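Siderophore periplasmic binding protein (Thermobifida fusca, PDB 5DH0) probably binds iron-loaded siderophore, most likely fuscachelin, outside the cytoplasmic membrane for delivery to an uptake transporter. Local coordinates at residues M147-S152 with R160-Q165; L48-E53 with S142-M147. All coordinates share one frame; numbering follows the deposited sequence.

Both contacts belong to helix 142-154, which follows the edge strand 132-137 of the parallel sheet, and they use successive turns of it, their ranges overlapping at Met147, which does its packing in contact 2. Contact 2 is the deeper one: its centre lies about 9 Å from the centre of the chain, against about 15 Å for contact 1, and all its touching residues are buried. Its chemistry is wholly apolar, an aromatic ring against a methyl and a thioether. Contact 1, partly buried, joins the helix to the long helix 158-178 and mixes methyl packing with a water bridge and charged side chains. The two centres are about 9 Å apart.

Contact 1 of 2, residues M147-S152 with R160-Q165; sequences MTLELS and RAEAEQ
Leu149 and Ala161 meet at the centre of an antiparallel alpha-alpha hairpin, formed as helix 142-154 turns back into helix 158-178, the long helix typical of this binding-protein family that spans the two lobes. The short segments run at 153° to each other, with axes 9.4 Å apart. Ala161 points its methyl at the facing helix and is met there by two side chains: Leu149 CD1 lies 3.5 Å from Ala161 CB, and Ser152 CB, one turn further on, packs against the same methyl. With chi1 at 167°, CG of Leu149 stands anti to the backbone N, on the side of the partner helix. Its branches part: CD1 settles on Ala161 and, more loosely, beside Glu162 CG, while CD2 reaches Gln165. The extended Gln165 side chain crosses the leucine at about a right angle, and its amide end touches CD2 with NE2, 3.7 Å away, which also bonds weakly to Tyr292 OH. An alanine in place of Leu149 would probably open a gap between the helices and leave the Gln165 amide without the methyl it rests on. The polar ends are tied mainly outside this packing: Glu162 pairs with Arg153, and Arg160 with Asp157 and Glu57. Ser152 OG stands at the edge of the Arg160 guanidinium, near its plane, and one water bridges them, accepting from Ser152 OG at 2.8 Å and from Arg160 NH2 at 3.2 Å.

Contact 2 of 2, residues L48-E53 with S142-M147; sequences LEFGTE and SGLRNM
Phe50 places its ring against two side chains of segment 142-147, the first turns of helix 142-154, that stand one helical turn apart. Met147 takes the base of the ring: its methyl CE lies 3.6 Å from Phe50 CG and equally close to Phe50 CB. Leu144 takes the CD1-CE1-CZ flank, its CD2 coming nearest to Phe50 CE1, at 3.6 Å. Both groups approach the ring obliquely, and both side chains cross that of Phe50 at about a right angle. The sulfur takes part as well, since Met147 SD sits 5.3 Å from the ring centroid, 46° off the normal, in an oblique Met-aromatic contact. Bends at chi2 and chi3 of Met147 turn the last bond of the side chain so that CE lands at the base of the ring.

Around this first shell, Glu49 CG covers one face of the Phe50 ring, offset toward the rim, and Phe137 of strand 132-137 meets the ring edge-to-face. Phe137 also touches both Leu144 and Met147, completing an apolar cluster between loop and helix. The backbone presents the ring to the helix from a type II beta-turn, closed by Gly51 N bonding to Leu48 O at 2.8 Å; Phe50 holds its third position, with the positive phi, 71°, that this turn requires there. Glu49, the residue before it, is anchored by a salt bridge to Arg112.

The loop follows the central strand 45-47 and leads into helix 52-57; helix 142-154 follows edge strand 132-137. Both helices thus belong to a Rossmann-like lobe, a parallel sheet of strand order 3-2-1-4-5 with helices packed on it, consistent with a lobe of a periplasmic binding protein.

Contact 1 of 2, residues M147-S152 with R160-Q165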
ATOM      1  N   MET A 147      13.989  -0.271 -27.795  1.00 38.93           N
ATOM      2  CA  MET A 147      15.050  -0.946 -28.542  1.00 36.62           C
ATOM      3  C   MET A 147      14.477  -1.677 -29.767  1.00 36.32           C
ATOM      4  O   MET A 147      15.071  -1.652 -30.846  1.00 36.04           O
ATOM      5  CB  MET A 147      15.817  -1.911 -27.627  1.00 31.99           C
ATOM      6  CG  MET A 147      16.820  -2.815 -28.339  1.00 38.57           C
ATOM      7  SD  MET A 147      16.108  -4.427 -28.785  1.00 27.22           S
ATOM      8  CE  MET A 147      15.594  -5.012 -27.176  1.00 38.25           C
ATOM      9  N   THR A 148      13.324  -2.320 -29.618  1.00 34.90           N
ATOM     10  CA  THR A 148      12.773  -3.051 -30.752  1.00 36.94           C
ATOM     11  C   THR A 148      12.164  -2.081 -31.754  1.00 34.60           C
ATOM     12  O   THR A 148      12.035  -2.411 -32.933  1.00 33.34           O
ATOM     13  CB  THR A 148      11.701  -4.099 -30.351  1.00 33.34           C
ATOM     14  OG1 THR A 148      10.672  -3.467 -29.583  1.00 35.52           O
ATOM     15  CG2 THR A 148      12.314  -5.233 -29.564  1.00 29.93           C
ATOM     16  N   LEU A 149      11.777  -0.897 -31.286  1.00 35.85           N
ATOM     17  CA  LEU A 149      11.371   0.171 -32.192  1.00 33.13           C
ATOM     18  C   LEU A 149      12.531   0.529 -33.137  1.00 36.43           C
ATOM     19  O   LEU A 149      12.324   0.717 -34.335  1.00 37.10           O
ATOM     20  CB  LEU A 149      10.915   1.408 -31.409  1.00 35.49           C
ATOM     21  CG  LEU A 149      10.761   2.690 -32.227  1.00 38.18           C
ATOM     22  CD1 LEU A 149       9.594   2.539 -33.190  1.00 37.97           C
ATOM     23  CD2 LEU A 149      10.573   3.924 -31.343  1.00 39.15           C
ATOM     24  N   GLU A 150      13.752   0.603 -32.610  1.00 34.80           N
ATOM     25  CA  GLU A 150      14.921   0.926 -33.433  1.00 38.59           C
ATOM     26  C   GLU A 150      15.239  -0.146 -34.468  1.00 40.60           C
ATOM     27  O   GLU A 150      15.566   0.159 -35.619  1.00 40.82           O
ATOM     28  CB  GLU A 150      16.165   1.155 -32.559  1.00 42.80           C
ATOM     29  CG  GLU A 150      16.099   2.407 -31.717  1.00 47.23           C
ATOM     30  CD  GLU A 150      15.855   3.642 -32.560  1.00 53.13           C
ATOM     31  OE1 GLU A 150      16.230   3.639 -33.759  1.00 56.63           O
ATOM     32  OE2 GLU A 150      15.268   4.611 -32.029  1.00 55.42           O
ATOM     33  N   LEU A 151      15.169  -1.406 -34.053  1.00 38.38           N
ATOM     34  CA  LEU A 151      15.400  -2.507 -34.975  1.00 39.43           C
ATOM     35  C   LEU A 151      14.344  -2.470 -36.078  1.00 40.73           C
ATOM     36  O   LEU A 151      14.638  -2.775 -37.240  1.00 41.52           O
ATOM     37  CB  LEU A 151      15.384  -3.844 -34.229  1.00 35.14           C
ATOM     38  CG  LEU A 151      16.586  -3.989 -33.288  1.00 37.91           C
ATOM     39  CD1 LEU A 151      16.536  -5.316 -32.527  1.00 33.71           C
ATOM     40  CD2 LEU A 151      17.891  -3.849 -34.057  1.00 35.64           C
ATOM     41  N   SER A 152      13.122  -2.073 -35.716  1.00 34.82           N
ATOM     42  CA  SER A 152      12.038  -1.976 -36.681  1.00 38.02           C
ATOM     43  C   SER A 152      12.358  -0.965 -37.774  1.00 43.35           C
ATOM     44  O   SER A 152      12.086  -1.201 -38.960  1.00 44.82           O
ATOM     45  CB  SER A 152      10.740  -1.592 -35.995  1.00 35.45           C
ATOM     46  OG  SER A 152      10.194  -2.695 -35.311  1.00 37.24           O
ATOM     47  N   ARG A 160       5.100   1.491 -39.222  1.00 36.97           N
ATOM     48  CA  ARG A 160       4.181   0.718 -38.383  1.00 38.45           C
ATOM     49  C   ARG A 160       4.600   0.780 -36.925  1.00 36.95           C
ATOM     50  O   ARG A 160       3.775   0.965 -36.027  1.00 36.37           O
ATOM     51  CB  ARG A 160       4.115  -0.739 -38.812  1.00 42.09           C
ATOM     52  CG  ARG A 160       3.110  -1.540 -37.982  1.00 39.66           C
ATOM     53  CD  ARG A 160       3.478  -3.011 -37.934  1.00 37.02           C
ATOM     54  NE  ARG A 160       4.854  -3.184 -37.462  1.00 42.84           N
ATOM     55  CZ  ARG A 160       5.200  -3.239 -36.177  1.00 42.66           C
ATOM     56  NH1 ARG A 160       4.265  -3.139 -35.236  1.00 48.60           N
ATOM     57  NH2 ARG A 160       6.478  -3.385 -35.832  1.00 48.23           N
ATOM     58  N   ALA A 161       5.900   0.638 -36.705  1.00 35.72           N
ATOM     59  CA  ALA A 161       6.460   0.727 -35.372  1.00 35.47           C
ATOM     60  C   ALA A 161       6.150   2.068 -34.705  1.00 36.51           C
ATOM     61  O   ALA A 161       5.662   2.116 -33.578  1.00 38.86           O
ATOM     62  CB  ALA A 161       7.942   0.500 -35.437  1.00 34.00           C
ATOM     63  N   GLU A 162       6.422   3.163 -35.401  1.00 39.29           N
ATOM     64  CA  GLU A 162       6.203   4.479 -34.813  1.00 36.78           C
ATOM     65  C   GLU A 162       4.728   4.714 -34.560  1.00 35.02           C
ATOM     66  O   GLU A 162       4.356   5.371 -33.578  1.00 35.77           O
ATOM     67  CB  GLU A 162       6.810   5.562 -35.702  1.00 42.55           C
ATOM     68  CG  GLU A 162       8.355   5.545 -35.641  1.00 48.69           C
ATOM     69  CD  GLU A 162       9.045   6.477 -36.641  1.00 58.56           C
ATOM     70  OE1 GLU A 162       8.405   7.429 -37.150  1.00 66.52           O
ATOM     71  OE2 GLU A 162      10.246   6.250 -36.908  1.00 55.50           O
ATOM     72  N   ALA A 163       3.874   4.138 -35.399  1.00 32.62           N
ATOM     73  CA  ALA A 163       2.442   4.259 -35.166  1.00 34.75           C
ATOM     74  C   ALA A 163       2.038   3.523 -33.878  1.00 35.73           C
ATOM     75  O   ALA A 163       1.169   3.993 -33.125  1.00 32.10           O
ATOM     76  CB  ALA A 163       1.657   3.740 -36.361  1.00 33.71           C
ATOM     77  N   GLU A 164       2.680   2.385 -33.597  1.00 34.95           N
ATOM     78  CA  GLU A 164       2.394   1.695 -32.336  1.00 34.64           C
ATOM     79  C   GLU A 164       2.831   2.539 -31.138  1.00 31.76           C
ATOM     80  O   GLU A 164       2.108   2.628 -30.139  1.00 30.97           O
ATOM     81  CB  GLU A 164       3.063   0.320 -32.284  1.00 35.50           C
ATOM     82  CG  GLU A 164       2.406  -0.744 -33.170  1.00 36.94           C
ATOM     83  CD  GLU A 164       0.994  -1.137 -32.714  1.00 45.19           C
ATOM     84  OE1 GLU A 164       0.630  -0.889 -31.548  1.00 45.38           O
ATOM     85  OE2 GLU A 164       0.243  -1.718 -33.531  1.00 57.28           O
ATOM     86  N   GLN A 165       4.001   3.169 -31.237  1.00 28.56           N
ATOM     87  CA  GLN A 165       4.506   3.981 -30.124  1.00 29.36           C
ATOM     88  C   GLN A 165       3.565   5.150 -29.816  1.00 36.35           C
ATOM     89  O   GLN A 165       3.266   5.446 -28.649  1.00 31.87           O
ATOM     90  CB  GLN A 165       5.898   4.507 -30.423  1.00 31.53           C
ATOM     91  CG  GLN A 165       6.412   5.473 -29.378  1.00 32.89           C
ATOM     92  CD  GLN A 165       7.766   6.042 -29.729  1.00 34.03           C
ATOM     93  OE1 GLN A 165       7.968   6.573 -30.815  1.00 35.32           O
ATOM     94  NE2 GLN A 165       8.711   5.914 -28.812  1.00 41.37           N
TER
HETATM   95  O   HOH W   1       9.150  -4.652 -36.995  1.00 36.39           O

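Contact 2 of 2, residues L48-E53 with S142-M147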
ATOM      1  N   LEU A  48      18.912 -12.390 -34.028  1.00 41.06           N
ATOM      2  CA  LEU A  48      19.355 -12.859 -32.725  1.00 40.04           C
ATOM      3  C   LEU A  48      18.338 -12.382 -31.687  1.00 42.12           C
ATOM      4  O   LEU A  48      17.215 -11.980 -32.050  1.00 37.10           O
ATOM      5  CB  LEU A  48      20.765 -12.371 -32.415  1.00 37.94           C
ATOM      6  CG  LEU A  48      21.754 -12.811 -33.498  1.00 38.18           C
ATOM      7  CD1 LEU A  48      23.151 -12.313 -33.219  1.00 39.31           C
ATOM      8  CD2 LEU A  48      21.744 -14.320 -33.671  1.00 39.94           C
ATOM      9  N   GLU A  49      18.713 -12.430 -30.409  1.00 41.46           N
ATOM     10  CA  GLU A  49      17.754 -12.134 -29.346  1.00 43.54           C
ATOM     11  C   GLU A  49      17.115 -10.750 -29.522  1.00 40.16           C
ATOM     12  O   GLU A  49      17.799  -9.783 -29.868  1.00 38.92           O
ATOM     13  CB  GLU A  49      18.407 -12.237 -27.962  1.00 43.08           C
ATOM     14  CG  GLU A  49      17.372 -12.323 -26.845  1.00 44.63           C
ATOM     15  CD  GLU A  49      17.963 -12.187 -25.452  1.00 51.32           C
ATOM     16  OE1 GLU A  49      18.927 -11.395 -25.290  1.00 46.57           O
ATOM     17  OE2 GLU A  49      17.441 -12.861 -24.522  1.00 49.14           O
ATOM     18  N   PHE A  50      15.797 -10.709 -29.303  1.00 35.54           N
ATOM     19  CA  PHE A  50      14.918  -9.545 -29.482  1.00 41.43           C
ATOM     20  C   PHE A  50      14.702  -9.186 -30.946  1.00 39.63           C
ATOM     21  O   PHE A  50      13.910  -8.291 -31.249  1.00 39.38           O
ATOM     22  CB  PHE A  50      15.439  -8.316 -28.711  1.00 39.08           C
ATOM     23  CG  PHE A  50      15.605  -8.574 -27.248  1.00 39.32           C
ATOM     24  CD1 PHE A  50      14.495  -8.811 -26.447  1.00 43.23           C
ATOM     25  CD2 PHE A  50      16.868  -8.643 -26.681  1.00 38.37           C
ATOM     26  CE1 PHE A  50      14.634  -9.096 -25.091  1.00 42.11           C
ATOM     27  CE2 PHE A  50      17.019  -8.913 -25.333  1.00 45.32           C
ATOM     28  CZ  PHE A  50      15.899  -9.146 -24.534  1.00 45.37           C
ATOM     29  N   GLY A  51      15.381  -9.889 -31.848  1.00 37.91           N
ATOM     30  CA  GLY A  51      15.175  -9.679 -33.272  1.00 33.62           C
ATOM     31  C   GLY A  51      13.931 -10.386 -33.799  1.00 35.94           C
ATOM     32  O   GLY A  51      13.325  -9.936 -34.770  1.00 34.92           O
ATOM     33  N   THR A  52      13.549 -11.494 -33.168  1.00 36.23           N
ATOM     34  CA  THR A  52      12.428 -12.299 -33.648  1.00 37.61           C
ATOM     35  C   THR A  52      11.118 -11.512 -33.680  1.00 38.41           C
ATOM     36  O   THR A  52      10.372 -11.574 -34.660  1.00 35.03           O
ATOM     37  CB  THR A  52      12.210 -13.551 -32.781  1.00 38.25           C
ATOM     38  OG1 THR A  52      13.433 -14.291 -32.684  1.00 43.19           O
ATOM     39  CG2 THR A  52      11.131 -14.421 -33.396  1.00 34.04           C
ATOM     40  N   GLU A  53      10.846 -10.773 -32.606  1.00 39.95           N
ATOM     41  CA  GLU A  53       9.639  -9.941 -32.509  1.00 35.98           C
ATOM     42  C   GLU A  53       9.622  -8.892 -33.619  1.00 39.25           C
ATOM     43  O   GLU A  53       8.562  -8.512 -34.127  1.00 35.47           O
ATOM     44  CB  GLU A  53       9.561  -9.262 -31.133  1.00 35.55           C
ATOM     45  CG  GLU A  53       9.301 -10.239 -29.961  1.00 42.92           C
ATOM     46  CD  GLU A  53      10.505 -11.148 -29.626  1.00 42.75           C
ATOM     47  OE1 GLU A  53      11.607 -10.978 -30.210  1.00 36.45           O
ATOM     48  OE2 GLU A  53      10.334 -12.053 -28.780  1.00 46.34           O
ATOM     49  N   SER A 142      10.623   0.472 -20.327  1.00 39.19           N
ATOM     50  CA  SER A 142      10.469   1.098 -21.643  1.00 36.85           C
ATOM     51  C   SER A 142      11.724   0.925 -22.519  1.00 34.98           C
ATOM     52  O   SER A 142      11.650   1.071 -23.732  1.00 33.84           O
ATOM     53  CB  SER A 142      10.115   2.583 -21.498  1.00 41.82           C
ATOM     54  OG  SER A 142      11.146   3.322 -20.858  1.00 45.82           O
ATOM     55  N   GLY A 143      12.864   0.594 -21.913  1.00 34.32           N
ATOM     56  CA  GLY A 143      14.077   0.328 -22.671  1.00 33.87           C
ATOM     57  C   GLY A 143      13.915  -0.745 -23.743  1.00 36.24           C
ATOM     58  O   GLY A 143      14.492  -0.651 -24.828  1.00 37.66           O
ATOM     59  N   LEU A 144      13.118  -1.762 -23.430  1.00 33.27           N
ATOM     60  CA  LEU A 144      12.838  -2.880 -24.325  1.00 34.18           C
ATOM     61  C   LEU A 144      12.056  -2.474 -25.571  1.00 36.55           C
ATOM     62  O   LEU A 144      12.524  -2.661 -26.701  1.00 32.18           O
ATOM     63  CB  LEU A 144      12.052  -3.960 -23.577  1.00 32.97           C
ATOM     64  CG  LEU A 144      12.829  -5.098 -22.925  1.00 40.38           C
ATOM     65  CD1 LEU A 144      11.879  -6.032 -22.161  1.00 37.07           C
ATOM     66  CD2 LEU A 144      13.579  -5.870 -24.001  1.00 43.44           C
ATOM     67  N   ARG A 145      10.857  -1.923 -25.367  1.00 31.81           N
ATOM     68  CA  ARG A 145       9.987  -1.634 -26.492  1.00 28.51           C
ATOM     69  C   ARG A 145      10.594  -0.511 -27.336  1.00 33.17           C
ATOM     70  O   ARG A 145      10.324  -0.416 -28.540  1.00 30.62           O
ATOM     71  CB  ARG A 145       8.571  -1.293 -26.020  1.00 29.39           C
ATOM     72  CG  ARG A 145       8.461  -0.133 -25.045  1.00 34.91           C
ATOM     73  CD  ARG A 145       7.020  -0.003 -24.541  1.00 36.16           C
ATOM     74  NE  ARG A 145       6.893   1.008 -23.494  1.00 39.35           N
ATOM     75  CZ  ARG A 145       6.953   0.747 -22.192  1.00 42.43           C
ATOM     76  NH1 ARG A 145       7.120  -0.499 -21.757  1.00 50.63           N
ATOM     77  NH2 ARG A 145       6.831   1.737 -21.323  1.00 51.13           N
ATOM     78  N   ASN A 146      11.458   0.301 -26.729  1.00 33.53           N
ATOM     79  CA  ASN A 146      12.161   1.330 -27.496  1.00 37.30           C
ATOM     80  C   ASN A 146      13.338   0.762 -28.313  1.00 37.59           C
ATOM     81  O   ASN A 146      13.640   1.246 -29.407  1.00 36.40           O
ATOM     82  CB  ASN A 146      12.639   2.463 -26.576  1.00 35.12           C
ATOM     83  CG  ASN A 146      11.562   3.523 -26.359  1.00 37.40           C
ATOM     84  OD1 ASN A 146      11.164   4.210 -27.306  1.00 39.27           O
ATOM     85  ND2 ASN A 146      11.071   3.649 -25.116  1.00 31.39           N
ATOM     86  N   MET A 147      13.989  -0.271 -27.795  1.00 38.93           N
ATOM     87  CA  MET A 147      15.050  -0.946 -28.542  1.00 36.62           C
ATOM     88  C   MET A 147      14.477  -1.677 -29.767  1.00 36.32           C
ATOM     89  O   MET A 147      15.071  -1.652 -30.846  1.00 36.04           O
ATOM     90  CB  MET A 147      15.817  -1.911 -27.627  1.00 31.99           C
ATOM     91  CG  MET A 147      16.820  -2.815 -28.339  1.00 38.57           C
ATOM     92  SD  MET A 147      16.108  -4.427 -28.785  1.00 27.22           S
ATOM     93  CE  MET A 147      15.594  -5.012 -27.176  1.00 38.25           C
TER